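Local coordinates for sister chromatid cohesion protein (Chaetomium thermophilum, PDB 5T8V), which probably loads cohesin onto chromatin, and is represented here by the C-terminal HEAT-repeat portion of the loader Scc2, at residues F102-S107 and E114-L119; G165-L170 and P195-A200; L686-T691 and N720-L725; I729-L734 and V781-R786. One frame throughout, in Å; residues are numbered along the deposited sequence.

In the fold
The four contacts form two pairs far apart on an elongated chain that is predominantly helical. Contacts 1 and 2 lie near its N-terminal end with their centres about 12 Å apart, and they touch: Val104 N lies 2.7 Å from Gly165 O, a probable hydrogen bond, and Ile166 CD1 packs on the rings of Phe102 and Trp116. Contacts 3 and 4 both fall in the part of the chain related to PDS5, their centres about 14 Å apart, and share helix 723-735, whose first turn serves contact 3 and whose later turns serve contact 4. Val724 CG1 is 3.5 Å from Arg786 NH2. About 70 Å separates the centres of contacts 2 and 3.

Contact 1 of 4, residues F102-S107 and E114-L119; sequences FSVQTS and EQWLEL
Trp116 points its indole N-H at the main chain of Phe102 while one face of the same ring receives Val104. CG of the tryptophan stands anti to the backbone N (chi1 180°), which starts the side chain toward the loop 102-107. NE1 donates to Phe102 O over 2.8 Å in a nearly straight bond, 165° at the hydrogen. The acceptor lies close to the indole plane, whereas the donor stands above the plane of the Phe102 carbonyl. Val104 crosses the tryptophan at about a right angle, and its CG2 sits over the six-membered ring, 4.0 Å from the centroid, in a CH-pi contact shifted toward the rim. Leu119, three residues on from Trp116, completes the patch, bringing CD1 to 4.1 Å from Phe102 CA. The phenyl ring of Phe102 leads away from this interface and packs on Leu162 and Ile166 of helix 149-172, while Trp108 meets the Trp116 ring with the planes at about 60°. One indole thus holds the loop by an edge bond and a face contact together. It is a buried tryptophan tying an interhelical loop to the next helix in the predominantly helical, HEAT-repeat type fold of this loader.

Contact 2 of 4, residues G165-L170 and P195-A200; sequences GIIMPL and PLMTDA
Ile166 and Leu196 meet tip to tip between helices 149-172 and 190-213, a helix-helix packing near the N-terminal end of this fragment. The short helical segments approach to 11.1 Å between axes, with 115° between their N-to-C directions, so that side chains must bridge the gap. Helix 149-172 is kinked at Pro169, whose N makes no bond to the preceding turn. All the contacts between the segments are apolar; Asp199 takes no part and is salt-bridged through OD1 to Arg128.

Among the branched side chains, Ile166 CD1 stands 3.9 Å from Leu196 CD2, and Ile167 CD1 reaches Ala200 CB at 4.1 Å, the small alanine accepting the end of the longer isoleucine. Phe253 of helix 247-267 packs on both members of this second pair, and Ile127 of helix 120-136 touches Leu196.

The thioether contacts belong to Met197. Its chain is bent at chi2 and chi3, and its end comes close to the opposing helix, where SD lies 4.4 Å from Ile167 CG1. Just beyond the kink, Leu170 presents CD1 to the methionine's terminal methyl, CE of Met197, at 3.5 Å.

Contact 3 of 4, residues L686-T691 and N720-L725; sequences LEEKMT and NSNRVL
The carboxylate of Glu687 and the amide of Asn720 meet through single atoms, not by stacking faces, their planes turned 57° apart. The two side chains slide past each other in opposite directions, and Asn720 ND2 donates to Glu687 OE2 over 2.9 Å. The donor comes to the anti side of OE2, 19° out of the carboxylate plane, and the acceptor is likewise tilted from the plane of the amide. The other carboxylate oxygen, OE1, is held in a salt bridge by Arg719, so both oxygens of this group have partners. A second acid-amide pair, Glu688 and Asn722, crosses at about a right angle with planes 76° apart, Glu688 OE2 lying 3.3 Å from Asn722 ND2.

The oxygens of the two asparagine amides are spent on their own backbone. Asn720 OD1 accepts from Asn722 N at 3.1 Å, closing an Asx turn, and Asn722 OD1 caps the next helix by accepting from Leu725 N at 3.0 Å. An alanine in place of Asn720 would probably leave Glu687 OE2 without this donor and Asn722 N without its Asx acceptor, freeing the turn to shift.

The apolar part of the contact is made by Leu725, which crosses Glu688 and Thr691 at about a right angle, with its CD2 3.8 Å from Glu688 O. The arrangement is an Asx turn leading into an N-cap, set in the tight connection from helix 703-719 to helix 723-735 and packed against helix 685-696, within the HEAT-repeat array of the PDS5-like region.

Contact 4 of 4, residues I729-L734 and V781-R786; sequences IANGLL and VQTVKR
In Asn731, chi1 of -168° sets CG anti to the backbone N, on the side of segment 781-786, while in Thr783 CG2 is the branch anti to its own backbone N and faces segment 729-734. The axes of the two short helical segments approach to 9.0 Å, at 61°, and the CA atoms of Asn731 and Thr783 come within 5.6 Å.

Asn731 ND2 donates to Thr783 O over 3.1 Å, with 149° at the hydrogen. The acceptor lies in the plane of the amide, and the donor is only slightly tilted from the plane of the carbonyl. Thr783 O also takes a weak bond from Arg786 N in its own helix. The methyl of Thr783 packs beside this bond, with CG2 3.7 Å from Ala730 CB and 4.0 Å from Leu734 CD1, the leucine crossing it at about a right angle. The threonine hydroxyl is bound to Leu779 O one turn back, and Trp756 packs on both Ala730 and Thr783.

Arg786 lays the aliphatic part of its chain beside Asn731: CG lies 3.7 Å from Asn731 ND2 and CD 3.8 Å from Asn731 CB. An alanine in place of Asn731 would probably leave Thr783 O without its cross-helix donor and open a gap beside Arg786 CG.

Near the C-terminal end of helix 773-786, where the helix dipole adds negative potential, Thr783 O would probably be a somewhat better acceptor; one amide N-H is thus paired with a main-chain carbonyl, flanked by methyl groups and the aliphatic part of Arg786.

Contact 1 of 4, residues F102-S107 and E114-L119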
loop_
_atom_site.group_PDB
_atom_site.type_symbol
_atom_site.label_atom_id
_atom_site.label_comp_id
_atom_site.label_asym_id
_atom_site.label_seq_id
_atom_site.Cartn_x
_atom_site.Cartn_y
_atom_site.Cartn_z
ATOM N N PHE A 102 21.761 59.786 2.843
ATOM C CA PHE A 102 22.954 59.025 2.493
ATOM C C PHE A 102 22.620 57.711 1.796
ATOM O O PHE A 102 23.459 56.804 1.761
ATOM C CB PHE A 102 23.797 58.761 3.743
ATOM C CG PHE A 102 23.013 58.214 4.904
ATOM C CD1 PHE A 102 22.656 56.876 4.953
ATOM C CD2 PHE A 102 22.641 59.038 5.951
ATOM C CE1 PHE A 102 21.939 56.376 6.022
ATOM C CE2 PHE A 102 21.927 58.544 7.022
ATOM C CZ PHE A 102 21.574 57.211 7.058
ATOM N N SER A 103 21.421 57.595 1.234
ATOM C CA SER A 103 21.012 56.356 0.593
ATOM C C SER A 103 21.710 56.179 -0.751
ATOM O O SER A 103 22.066 57.147 -1.430
ATOM C CB SER A 103 19.496 56.333 0.398
ATOM O OG SER A 103 19.064 57.433 -0.385
ATOM N N VAL A 104 21.912 54.924 -1.123
ATOM C CA VAL A 104 22.467 54.563 -2.422
ATOM C C VAL A 104 21.319 54.293 -3.381
ATOM O O VAL A 104 20.292 53.720 -2.998
ATOM C CB VAL A 104 23.392 53.337 -2.296
ATOM C CG1 VAL A 104 23.715 52.742 -3.666
ATOM C CG2 VAL A 104 24.675 53.718 -1.578
ATOM N N GLN A 105 21.492 54.706 -4.633
ATOM C CA GLN A 105 20.505 54.485 -5.679
ATOM C C GLN A 105 21.109 53.621 -6.776
ATOM O O GLN A 105 22.245 53.844 -7.202
ATOM C CB GLN A 105 20.014 55.814 -6.262
ATOM C CG GLN A 105 19.012 56.542 -5.379
ATOM C CD GLN A 105 17.696 55.798 -5.258
ATOM O OE1 GLN A 105 17.530 54.711 -5.812
ATOM N NE2 GLN A 105 16.751 56.381 -4.531
ATOM N N THR A 106 20.338 52.630 -7.230
ATOM C CA THR A 106 20.830 51.722 -8.261
ATOM C C THR A 106 21.153 52.463 -9.549
ATOM O O THR A 106 22.062 52.061 -10.285
ATOM C CB THR A 106 19.801 50.625 -8.530
ATOM O OG1 THR A 106 18.562 51.216 -8.941
ATOM C CG2 THR A 106 19.574 49.787 -7.280
ATOM N N SER A 107 20.425 53.543 -9.840
ATOM C CA SER A 107 20.683 54.320 -11.047
ATOM C C SER A 107 22.056 54.980 -11.034
ATOM O O SER A 107 22.578 55.311 -12.102
ATOM C CB SER A 107 19.605 55.391 -11.217
ATOM O OG SER A 107 19.926 56.262 -12.286
ATOM N N GLU A 114 31.439 58.762 -5.764
ATOM C CA GLU A 114 32.495 59.640 -5.273
ATOM C C GLU A 114 31.917 60.761 -4.421
ATOM O O GLU A 114 32.449 61.075 -3.350
ATOM C CB GLU A 114 33.291 60.219 -6.440
ATOM C CG GLU A 114 34.511 61.017 -6.007
ATOM C CD GLU A 114 34.980 61.994 -7.064
ATOM O OE1 GLU A 114 34.555 61.870 -8.234
ATOM O OE2 GLU A 114 35.775 62.895 -6.718
ATOM N N GLN A 115 30.833 61.383 -4.887
ATOM C CA GLN A 115 30.141 62.377 -4.077
ATOM C C GLN A 115 29.507 61.741 -2.847
ATOM O O GLN A 115 29.366 62.400 -1.811
ATOM C CB GLN A 115 29.084 63.084 -4.926
ATOM C CG GLN A 115 28.139 63.986 -4.149
ATOM C CD GLN A 115 27.236 64.796 -5.060
ATOM O OE1 GLN A 115 27.691 65.378 -6.048
ATOM N NE2 GLN A 115 25.946 64.829 -4.741
ATOM N N TRP A 116 29.125 60.465 -2.943
ATOM C CA TRP A 116 28.565 59.766 -1.791
ATOM C C TRP A 116 29.638 59.473 -0.748
ATOM O O TRP A 116 29.379 59.553 0.458
ATOM C CB TRP A 116 27.895 58.473 -2.256
ATOM C CG TRP A 116 27.281 57.659 -1.158
ATOM C CD1 TRP A 116 26.121 57.925 -0.493
ATOM C CD2 TRP A 116 27.788 56.437 -0.608
ATOM N NE1 TRP A 116 25.877 56.949 0.442
ATOM C CE2 TRP A 116 26.886 56.023 0.389
ATOM C CE3 TRP A 116 28.917 55.654 -0.862
ATOM C CZ2 TRP A 116 27.079 54.862 1.136
ATOM C CZ3 TRP A 116 29.106 54.502 -0.121
ATOM C CH2 TRP A 116 28.193 54.117 0.864
ATOM N N LEU A 117 30.851 59.143 -1.196
ATOM C CA LEU A 117 31.931 58.772 -0.288
ATOM C C LEU A 117 32.380 59.927 0.595
ATOM O O LEU A 117 33.074 59.692 1.590
ATOM C CB LEU A 117 33.124 58.245 -1.086
ATOM C CG LEU A 117 33.008 56.802 -1.575
ATOM C CD1 LEU A 117 33.843 56.582 -2.820
ATOM C CD2 LEU A 117 33.440 55.851 -0.481
ATOM N N GLU A 118 32.016 61.161 0.256
ATOM C CA GLU A 118 32.403 62.304 1.073
ATOM C C GLU A 118 31.534 62.459 2.313
ATOM O O GLU A 118 31.916 63.194 3.229
ATOM C CB GLU A 118 32.351 63.580 0.231
ATOM C CG GLU A 118 33.217 63.507 -1.020
ATOM C CD GLU A 118 33.329 64.837 -1.737
ATOM O OE1 GLU A 118 33.783 64.845 -2.901
ATOM O OE2 GLU A 118 32.965 65.872 -1.140
ATOM N N LEU A 119 30.386 61.780 2.366
ATOM C CA LEU A 119 29.527 61.814 3.540
ATOM C C LEU A 119 30.025 60.907 4.656
ATOM O O LEU A 119 29.624 61.092 5.810
ATOM C CB LEU A 119 28.106 61.392 3.163
ATOM C CG LEU A 119 27.447 62.124 1.994
ATOM C CD1 LEU A 119 26.210 61.367 1.527
ATOM C CD2 LEU A 119 27.091 63.546 2.388
#

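Contact 2 of 4, residues G165-L170 and P195-A200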
loop_
_atom_site.group_PDB
_atom_site.type_symbol
_atom_site.label_atom_id
_atom_site.label_comp_id
_atom_site.label_asym_id
_atom_site.label_seq_id
_atom_site.Cartn_x
_atom_site.Cartn_y
_atom_site.Cartn_z
ATOM N N GLY A 165 18.644 52.421 3.101
ATOM C CA GLY A 165 19.418 53.175 2.134
ATOM C C GLY A 165 20.790 52.634 1.784
ATOM O O GLY A 165 21.387 53.078 0.800
ATOM N N ILE A 166 21.311 51.686 2.564
ATOM C CA ILE A 166 22.674 51.208 2.345
ATOM C C ILE A 166 22.743 49.688 2.440
ATOM O O ILE A 166 23.122 49.015 1.477
ATOM C CB ILE A 166 23.644 51.873 3.340
ATOM C CG1 ILE A 166 23.644 53.391 3.118
ATOM C CG2 ILE A 166 25.050 51.300 3.177
ATOM C CD1 ILE A 166 24.624 54.172 3.975
ATOM N N ILE A 167 22.378 49.139 3.599
ATOM C CA ILE A 167 22.599 47.716 3.857
ATOM C C ILE A 167 21.847 46.868 2.837
ATOM O O ILE A 167 22.434 46.034 2.135
ATOM C CB ILE A 167 22.187 47.365 5.298
ATOM C CG1 ILE A 167 22.979 48.213 6.298
ATOM C CG2 ILE A 167 22.423 45.888 5.578
ATOM C CD1 ILE A 167 22.411 48.202 7.700
ATOM N N MET A 168 20.534 47.074 2.736
ATOM C CA MET A 168 19.728 46.276 1.816
ATOM C C MET A 168 20.122 46.498 0.362
ATOM O O MET A 168 20.411 45.509 -0.335
ATOM C CB MET A 168 18.243 46.577 2.047
ATOM C CG MET A 168 17.761 46.296 3.469
ATOM S SD MET A 168 17.780 44.549 3.923
ATOM C CE MET A 168 16.497 43.896 2.859
ATOM N N PRO A 169 20.165 47.728 -0.161
ATOM C CA PRO A 169 20.548 47.891 -1.574
ATOM C C PRO A 169 21.945 47.387 -1.886
ATOM O O PRO A 169 22.193 46.943 -3.015
ATOM C CB PRO A 169 20.422 49.405 -1.803
ATOM C CG PRO A 169 20.447 50.016 -0.443
ATOM C CD PRO A 169 19.826 49.014 0.471
ATOM N N LEU A 170 22.873 47.441 -0.927
ATOM C CA LEU A 170 24.205 46.895 -1.169
ATOM C C LEU A 170 24.172 45.375 -1.223
ATOM O O LEU A 170 24.817 44.766 -2.084
ATOM C CB LEU A 170 25.179 47.368 -0.092
ATOM C CG LEU A 170 25.811 48.745 -0.313
ATOM C CD1 LEU A 170 26.562 49.188 0.929
ATOM C CD2 LEU A 170 26.749 48.724 -1.506
ATOM N N PRO A 195 34.085 49.595 7.107
ATOM C CA PRO A 195 33.934 50.260 8.413
ATOM C C PRO A 195 32.539 50.815 8.644
ATOM O O PRO A 195 32.036 50.770 9.773
ATOM C CB PRO A 195 34.991 51.369 8.359
ATOM C CG PRO A 195 36.013 50.862 7.410
ATOM C CD PRO A 195 35.260 50.087 6.372
ATOM N N LEU A 196 31.899 51.336 7.597
ATOM C CA LEU A 196 30.525 51.811 7.726
ATOM C C LEU A 196 29.595 50.676 8.137
ATOM O O LEU A 196 28.768 50.829 9.045
ATOM C CB LEU A 196 30.075 52.433 6.405
ATOM C CG LEU A 196 28.653 52.985 6.349
ATOM C CD1 LEU A 196 28.508 54.189 7.264
ATOM C CD2 LEU A 196 28.303 53.348 4.922
ATOM N N MET A 197 29.721 49.523 7.475
ATOM C CA MET A 197 28.911 48.364 7.837
ATOM C C MET A 197 29.142 47.969 9.288
ATOM O O MET A 197 28.189 47.718 10.035
ATOM C CB MET A 197 29.231 47.193 6.907
ATOM C CG MET A 197 28.963 47.472 5.438
ATOM S SD MET A 197 27.253 47.943 5.116
ATOM C CE MET A 197 26.915 46.959 3.659
ATOM N N THR A 198 30.407 47.898 9.707
ATOM C CA THR A 198 30.699 47.573 11.099
ATOM C C THR A 198 30.022 48.560 12.042
ATOM O O THR A 198 29.424 48.161 13.047
ATOM C CB THR A 198 32.210 47.556 11.332
ATOM O OG1 THR A 198 32.809 46.548 10.509
ATOM C CG2 THR A 198 32.541 47.266 12.799
ATOM N N ASP A 199 30.104 49.856 11.732
ATOM C CA ASP A 199 29.433 50.857 12.554
ATOM C C ASP A 199 27.942 50.563 12.662
ATOM O O ASP A 199 27.362 50.614 13.754
ATOM C CB ASP A 199 29.665 52.252 11.969
ATOM C CG ASP A 199 31.130 52.639 11.946
ATOM O OD1 ASP A 199 31.984 51.780 12.261
ATOM O OD2 ASP A 199 31.429 53.801 11.603
ATOM N N ALA A 200 27.304 50.244 11.532
ATOM C CA ALA A 200 25.876 49.938 11.549
ATOM C C ALA A 200 25.581 48.734 12.438
ATOM O O ALA A 200 24.684 48.781 13.289
ATOM C CB ALA A 200 25.376 49.698 10.124
#

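Contact 3 of 4, residues L686-T691 and N720-L725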
loop_
_atom_site.group_PDB
_atom_site.type_symbol
_atom_site.label_atom_id
_atom_site.label_comp_id
_atom_site.label_asym_id
_atom_site.label_seq_id
_atom_site.Cartn_x
_atom_site.Cartn_y
_atom_site.Cartn_z
ATOM N N LEU A 686 12.609 -13.031 5.671
ATOM C CA LEU A 686 11.161 -12.972 5.497
ATOM C C LEU A 686 10.728 -13.672 4.220
ATOM O O LEU A 686 9.605 -14.186 4.141
ATOM C CB LEU A 686 10.697 -11.515 5.476
ATOM C CG LEU A 686 10.948 -10.700 6.743
ATOM C CD1 LEU A 686 10.896 -9.219 6.430
ATOM C CD2 LEU A 686 9.934 -11.056 7.808
ATOM N N GLU A 687 11.608 -13.708 3.218
ATOM C CA GLU A 687 11.268 -14.216 1.896
ATOM C C GLU A 687 10.447 -15.499 1.962
ATOM O O GLU A 687 9.321 -15.553 1.462
ATOM C CB GLU A 687 12.553 -14.440 1.095
ATOM C CG GLU A 687 12.324 -14.831 -0.348
ATOM C CD GLU A 687 13.543 -14.580 -1.213
ATOM O OE1 GLU A 687 13.866 -13.398 -1.465
ATOM O OE2 GLU A 687 14.185 -15.565 -1.633
ATOM N N GLU A 688 10.988 -16.538 2.602
ATOM C CA GLU A 688 10.322 -17.836 2.584
ATOM C C GLU A 688 8.881 -17.740 3.067
ATOM O O GLU A 688 7.987 -18.378 2.500
ATOM C CB GLU A 688 11.100 -18.844 3.431
ATOM C CG GLU A 688 10.418 -20.203 3.520
ATOM C CD GLU A 688 11.362 -21.313 3.939
ATOM O OE1 GLU A 688 12.413 -21.010 4.543
ATOM O OE2 GLU A 688 11.051 -22.490 3.657
ATOM N N LYS A 689 8.628 -16.945 4.106
ATOM C CA LYS A 689 7.283 -16.884 4.665
ATOM C C LYS A 689 6.377 -15.906 3.930
ATOM O O LYS A 689 5.168 -15.903 4.184
ATOM C CB LYS A 689 7.344 -16.519 6.154
ATOM C CG LYS A 689 7.254 -15.029 6.469
ATOM C CD LYS A 689 7.372 -14.779 7.966
ATOM C CE LYS A 689 6.657 -13.497 8.381
ATOM N NZ LYS A 689 5.174 -13.586 8.201
ATOM N N MET A 690 6.918 -15.085 3.031
ATOM C CA MET A 690 6.111 -14.115 2.301
ATOM C C MET A 690 5.754 -14.566 0.891
ATOM O O MET A 690 4.729 -14.126 0.357
ATOM C CB MET A 690 6.841 -12.769 2.233
ATOM C CG MET A 690 7.099 -12.152 3.603
ATOM S SD MET A 690 7.578 -10.412 3.547
ATOM C CE MET A 690 5.983 -9.631 3.359
ATOM N N THR A 691 6.557 -15.440 0.277
ATOM C CA THR A 691 6.215 -15.935 -1.054
ATOM C C THR A 691 4.852 -16.610 -1.058
ATOM O O THR A 691 4.133 -16.554 -2.062
ATOM C CB THR A 691 7.271 -16.919 -1.562
ATOM O OG1 THR A 691 7.239 -18.111 -0.768
ATOM C CG2 THR A 691 8.648 -16.317 -1.499
ATOM N N ASN A 720 16.014 -17.562 -4.637
ATOM C CA ASN A 720 15.989 -18.602 -3.617
ATOM C C ASN A 720 16.159 -19.978 -4.252
ATOM O O ASN A 720 15.439 -20.327 -5.192
ATOM C CB ASN A 720 14.676 -18.539 -2.840
ATOM C CG ASN A 720 14.830 -18.965 -1.400
ATOM O OD1 ASN A 720 15.467 -19.974 -1.103
ATOM N ND2 ASN A 720 14.248 -18.192 -0.492
ATOM N N SER A 721 17.106 -20.755 -3.730
ATOM C CA SER A 721 17.344 -22.114 -4.199
ATOM C C SER A 721 16.501 -23.148 -3.464
ATOM O O SER A 721 16.629 -24.343 -3.750
ATOM C CB SER A 721 18.827 -22.472 -4.056
ATOM O OG SER A 721 19.244 -22.381 -2.705
ATOM N N ASN A 722 15.654 -22.724 -2.529
ATOM C CA ASN A 722 14.780 -23.654 -1.827
ATOM C C ASN A 722 13.880 -24.376 -2.823
ATOM O O ASN A 722 13.184 -23.744 -3.623
ATOM C CB ASN A 722 13.944 -22.901 -0.790
ATOM C CG ASN A 722 13.015 -23.812 -0.004
ATOM O OD1 ASN A 722 12.278 -24.615 -0.576
ATOM N ND2 ASN A 722 13.045 -23.686 1.317
ATOM N N ARG A 723 13.896 -25.710 -2.770
ATOM C CA ARG A 723 13.146 -26.498 -3.742
ATOM C C ARG A 723 11.647 -26.450 -3.478
ATOM O O ARG A 723 10.854 -26.495 -4.426
ATOM C CB ARG A 723 13.645 -27.944 -3.733
ATOM C CG ARG A 723 15.013 -28.113 -4.369
ATOM C CD ARG A 723 15.621 -29.467 -4.062
ATOM N NE ARG A 723 16.780 -29.741 -4.906
ATOM C CZ ARG A 723 17.642 -30.732 -4.703
ATOM N NH1 ARG A 723 17.489 -31.553 -3.673
ATOM N NH2 ARG A 723 18.664 -30.900 -5.531
ATOM N N VAL A 724 11.238 -26.357 -2.212
ATOM C CA VAL A 724 9.814 -26.274 -1.897
ATOM C C VAL A 724 9.230 -24.978 -2.448
ATOM O O VAL A 724 8.209 -24.983 -3.150
ATOM C CB VAL A 724 9.593 -26.400 -0.378
ATOM C CG1 VAL A 724 8.104 -26.444 -0.050
ATOM C CG2 VAL A 724 10.290 -27.644 0.167
ATOM N N LEU A 725 9.873 -23.847 -2.143
ATOM C CA LEU A 725 9.461 -22.575 -2.724
ATOM C C LEU A 725 9.417 -22.665 -4.243
ATOM O O LEU A 725 8.352 -22.536 -4.852
ATOM C CB LEU A 725 10.411 -21.455 -2.296
ATOM C CG LEU A 725 10.415 -20.986 -0.840
ATOM C CD1 LEU A 725 11.167 -19.665 -0.759
ATOM C CD2 LEU A 725 9.008 -20.850 -0.264
#

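Contact 4 of 4, residues I729-L734 and V781-R786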
loop_
_atom_site.group_PDB
_atom_site.type_symbol
_atom_site.label_atom_id
_atom_site.label_comp_id
_atom_site.label_asym_id
_atom_site.label_seq_id
_atom_site.Cartn_x
_atom_site.Cartn_y
_atom_site.Cartn_z
ATOM N N ILE A 729 6.159 -21.970 -6.574
ATOM C CA ILE A 729 6.148 -20.899 -7.571
ATOM C C ILE A 729 5.813 -21.472 -8.941
ATOM O O ILE A 729 4.869 -21.036 -9.610
ATOM C CB ILE A 729 7.506 -20.173 -7.603
ATOM C CG1 ILE A 729 7.918 -19.655 -6.216
ATOM C CG2 ILE A 729 7.477 -19.026 -8.612
ATOM C CD1 ILE A 729 7.040 -18.579 -5.662
ATOM N N ALA A 730 6.594 -22.463 -9.378
ATOM C CA ALA A 730 6.408 -23.021 -10.713
ATOM C C ALA A 730 5.022 -23.629 -10.867
ATOM O O ALA A 730 4.421 -23.558 -11.945
ATOM C CB ALA A 730 7.487 -24.064 -11.001
ATOM N N ASN A 731 4.495 -24.233 -9.800
ATOM C CA ASN A 731 3.165 -24.825 -9.878
ATOM C C ASN A 731 2.100 -23.755 -10.081
ATOM O O ASN A 731 1.189 -23.927 -10.900
ATOM C CB ASN A 731 2.876 -25.640 -8.618
ATOM C CG ASN A 731 1.642 -26.507 -8.759
ATOM O OD1 ASN A 731 0.515 -26.017 -8.685
ATOM N ND2 ASN A 731 1.848 -27.804 -8.965
ATOM N N GLY A 732 2.199 -22.640 -9.352
ATOM C CA GLY A 732 1.249 -21.555 -9.558
ATOM C C GLY A 732 1.369 -20.935 -10.938
ATOM O O GLY A 732 0.377 -20.783 -11.660
ATOM N N LEU A 733 2.593 -20.561 -11.322
ATOM C CA LEU A 733 2.833 -20.024 -12.657
ATOM C C LEU A 733 2.219 -20.918 -13.723
ATOM O O LEU A 733 1.510 -20.443 -14.618
ATOM C CB LEU A 733 4.337 -19.873 -12.896
ATOM C CG LEU A 733 5.023 -18.687 -12.221
ATOM C CD1 LEU A 733 6.533 -18.859 -12.253
ATOM C CD2 LEU A 733 4.626 -17.389 -12.898
ATOM N N LEU A 734 2.485 -22.223 -13.642
ATOM C CA LEU A 734 1.921 -23.145 -14.620
ATOM C C LEU A 734 0.399 -23.141 -14.563
ATOM O O LEU A 734 -0.265 -23.131 -15.605
ATOM C CB LEU A 734 2.470 -24.551 -14.393
ATOM C CG LEU A 734 3.852 -24.826 -14.995
ATOM C CD1 LEU A 734 4.505 -26.055 -14.378
ATOM C CD2 LEU A 734 3.743 -25.000 -16.505
ATOM N N VAL A 781 10.177 -32.463 -11.523
ATOM C CA VAL A 781 9.516 -33.607 -10.898
ATOM C C VAL A 781 8.729 -33.156 -9.675
ATOM O O VAL A 781 7.548 -33.487 -9.517
ATOM C CB VAL A 781 10.549 -34.691 -10.537
ATOM C CG1 VAL A 781 9.886 -35.843 -9.793
ATOM C CG2 VAL A 781 11.232 -35.208 -11.791
ATOM N N GLN A 782 9.372 -32.395 -8.787
ATOM C CA GLN A 782 8.674 -31.886 -7.613
ATOM C C GLN A 782 7.465 -31.051 -8.011
ATOM O O GLN A 782 6.402 -31.145 -7.384
ATOM C CB GLN A 782 9.625 -31.059 -6.750
ATOM C CG GLN A 782 10.547 -31.885 -5.864
ATOM C CD GLN A 782 11.367 -31.032 -4.909
ATOM O OE1 GLN A 782 12.576 -31.223 -4.775
ATOM N NE2 GLN A 782 10.712 -30.090 -4.234
ATOM N N THR A 783 7.604 -30.234 -9.057
ATOM C CA THR A 783 6.513 -29.346 -9.447
ATOM C C THR A 783 5.302 -30.133 -9.938
ATOM O O THR A 783 4.166 -29.828 -9.559
ATOM C CB THR A 783 6.991 -28.368 -10.520
ATOM O OG1 THR A 783 8.116 -27.628 -10.028
ATOM C CG2 THR A 783 5.878 -27.391 -10.901
ATOM N N VAL A 784 5.515 -31.146 -10.781
ATOM C CA VAL A 784 4.381 -31.912 -11.294
ATOM C C VAL A 784 3.810 -32.809 -10.204
ATOM O O VAL A 784 2.593 -33.020 -10.130
ATOM C CB VAL A 784 4.784 -32.719 -12.544
ATOM C CG1 VAL A 784 5.398 -31.804 -13.596
ATOM C CG2 VAL A 784 5.738 -33.855 -12.188
ATOM N N LYS A 785 4.672 -33.354 -9.342
ATOM C CA LYS A 785 4.188 -34.160 -8.226
ATOM C C LYS A 785 3.374 -33.324 -7.250
ATOM O O LYS A 785 2.496 -33.856 -6.562
ATOM C CB LYS A 785 5.362 -34.822 -7.503
ATOM C CG LYS A 785 5.033 -35.330 -6.102
ATOM C CD LYS A 785 5.957 -36.468 -5.690
ATOM C CE LYS A 785 5.851 -36.783 -4.204
ATOM N NZ LYS A 785 6.732 -35.907 -3.373
ATOM N N ARG A 786 3.640 -32.020 -7.187
ATOM C CA ARG A 786 2.962 -31.171 -6.217
ATOM C C ARG A 786 1.460 -31.119 -6.476
ATOM O O ARG A 786 0.656 -31.379 -5.574
ATOM C CB ARG A 786 3.568 -29.767 -6.244
ATOM C CG ARG A 786 2.782 -28.736 -5.456
ATOM C CD ARG A 786 3.565 -27.442 -5.301
ATOM N NE ARG A 786 4.628 -27.567 -4.307
ATOM C CZ ARG A 786 4.469 -27.358 -3.004
ATOM N NH1 ARG A 786 3.285 -27.012 -2.516
ATOM N NH2 ARG A 786 5.498 -27.498 -2.179
#